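Local coordinates for putative pachytene checkpoint protein 2 (Caenorhabditis elegans, PDB 4XGU) that probably helps control meiotic chromosome recombination as a protein-remodelling AAA+ ATPase that binds and hydrolyses ATP, at residues Glu378-Leu382 and Val416-Leu420. Residue numbers count along the deposited sequence, not the author numbering.
Sequences EARGL and VKERL
Leu382, Leu420 and Val416 bury the most surface here (77, 62 and 55 Å²), where the loop linking helices 367-378 and 384-397 packs on the last turn of helix 405-420 in the C-terminal AAA+ lid. The helical segment is regular, with phi/psi near -65/-37 and Leu420 N hydrogen-bonded to Val416 O at 3.0 Å. In the loop segment Ala379 (-104/40) precedes helical angles at Arg380 (-69/-36) and Gly381 (-75/-25), and Leu382 is extended (-67/142). Register is set by two CA pairs, Ala379 to Val416 at 6.0 Å and Gly381 to Leu420 at 6.9 Å, so the loop follows one turn of the helix in the same order.

Leu382, with chi1 m and chi2 t, starts sideways but brings its tip inward: CD1 lies 4.1 Å from Val416 CG1, while CD2 is 3.7 Å from both Leu420 CD2 and Arg419 CG. Val416 (chi1 t) points toward the loop, and its CG1 also meets Ala379 CB at 3.6 Å. Leu420 (m, t), its CB sideways, turns both methyls to the loop, CD1 3.1 Å from Glu378 O, a tight approach, and CD2 4.1 Å from Gly381 CA. Leu390 of helix 384-397 touches Leu382 and Val416, extending the apolar cluster. The Glu378 carboxylate forms a salt bridge with Lys374.

The nucleotide site is near: side chains of Leu382 and Gly182, in the predicted ATP-binding loop, are about 9 Å apart. With 319 Å² buried and neither hydrogen bonds nor salt bridges between the segments, cohesion rests mainly on van der Waals contact of apolar side chains and their exclusion from water.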
loop_
_atom_site.group_PDB
_atom_site.type_symbol
_atom_site.label_atom_id
_atom_site.label_comp_id
_atom_site.label_asym_id
_atom_site.label_seq_id
_atom_site.Cartn_x
_atom_site.Cartn_y
_atom_site.Cartn_z
ATOM N N GLU B 378 33.617 30.075 14.271
ATOM C CA GLU B 378 32.270 30.455 14.675
ATOM C C GLU B 378 31.257 30.132 13.584
ATOM O O GLU B 378 30.055 30.115 13.835
ATOM C CB GLU B 378 32.202 31.948 15.020
ATOM C CG GLU B 378 33.279 32.451 15.980
ATOM C CD GLU B 378 33.097 31.964 17.409
ATOM O OE1 GLU B 378 32.183 31.151 17.663
ATOM O OE2 GLU B 378 33.874 32.398 18.286
ATOM N N ALA B 379 31.747 29.869 12.377
ATOM C CA ALA B 379 30.877 29.641 11.226
ATOM C C ALA B 379 30.791 28.167 10.850
ATOM O O ALA B 379 30.776 27.826 9.669
ATOM C CB ALA B 379 31.364 30.453 10.035
ATOM N N ARG B 380 30.722 27.299 11.852
ATOM C CA ARG B 380 30.741 25.860 11.614
ATOM C C ARG B 380 29.471 25.345 10.938
ATOM O O ARG B 380 29.529 24.437 10.109
ATOM C CB ARG B 380 30.974 25.114 12.929
ATOM C CG ARG B 380 32.414 25.182 13.409
ATOM C CD ARG B 380 32.651 24.327 14.643
ATOM N NE ARG B 380 34.078 24.126 14.881
ATOM C CZ ARG B 380 34.628 24.008 16.085
ATOM N NH1 ARG B 380 33.871 24.078 17.173
ATOM N NH2 ARG B 380 35.936 23.828 16.203
ATOM N N GLY B 381 28.328 25.927 11.284
ATOM C CA GLY B 381 27.057 25.480 10.739
ATOM C C GLY B 381 26.796 25.900 9.302
ATOM O O GLY B 381 26.042 25.242 8.585
ATOM N N LEU B 382 27.423 26.996 8.880
ATOM C CA LEU B 382 27.185 27.570 7.556
ATOM C C LEU B 382 27.681 26.686 6.415
ATOM O O LEU B 382 28.729 26.050 6.516
ATOM C CB LEU B 382 27.845 28.945 7.456
ATOM C CG LEU B 382 27.346 29.985 8.456
ATOM C CD1 LEU B 382 28.041 31.316 8.234
ATOM C CD2 LEU B 382 25.843 30.136 8.343
ATOM N N VAL B 416 28.080 36.414 10.404
ATOM C CA VAL B 416 28.116 34.980 10.677
ATOM C C VAL B 416 27.141 34.612 11.789
ATOM O O VAL B 416 26.331 33.696 11.639
ATOM C CB VAL B 416 29.532 34.511 11.075
ATOM C CG1 VAL B 416 29.484 33.101 11.643
ATOM C CG2 VAL B 416 30.477 34.581 9.885
ATOM N N LYS B 417 27.221 35.340 12.899
ATOM C CA LYS B 417 26.337 35.117 14.035
ATOM C C LYS B 417 24.878 35.340 13.661
ATOM O O LYS B 417 23.994 34.604 14.100
ATOM C CB LYS B 417 26.725 36.031 15.198
ATOM C CG LYS B 417 27.348 35.301 16.372
ATOM C CD LYS B 417 28.431 36.138 17.028
ATOM C CE LYS B 417 28.957 35.460 18.280
ATOM N NZ LYS B 417 30.124 36.186 18.850
ATOM N N GLU B 418 24.632 36.358 12.844
ATOM C CA GLU B 418 23.278 36.681 12.420
ATOM C C GLU B 418 22.740 35.594 11.500
ATOM O O GLU B 418 21.559 35.251 11.546
ATOM C CB GLU B 418 23.243 38.040 11.718
ATOM C CG GLU B 418 21.878 38.705 11.725
ATOM C CD GLU B 418 21.828 39.941 10.849
ATOM O OE1 GLU B 418 21.544 39.797 9.641
ATOM O OE2 GLU B 418 22.072 41.052 11.366
ATOM N N ARG B 419 23.620 35.045 10.671
ATOM C CA ARG B 419 23.230 34.034 9.699
ATOM C C ARG B 419 22.926 32.699 10.376
ATOM O O ARG B 419 22.095 31.927 9.897
ATOM C CB ARG B 419 24.328 33.864 8.648
ATOM C CG ARG B 419 23.898 33.120 7.399
ATOM C CD ARG B 419 22.681 33.766 6.757
ATOM N NE ARG B 419 22.594 33.462 5.331
ATOM C CZ ARG B 419 22.126 32.323 4.830
ATOM N NH1 ARG B 419 21.698 31.361 5.641
ATOM N NH2 ARG B 419 22.090 32.141 3.517
ATOM N N LEU B 420 23.596 32.433 11.493
ATOM C CA LEU B 420 23.407 31.181 12.223
ATOM C C LEU B 420 22.085 31.144 12.984
ATOM O O LEU B 420 21.492 30.078 13.158
ATOM C CB LEU B 420 24.562 30.955 13.196
ATOM C CG LEU B 420 25.921 30.624 12.581
ATOM C CD1 LEU B 420 26.988 30.670 13.654
ATOM C CD2 LEU B 420 25.895 29.260 11.907
#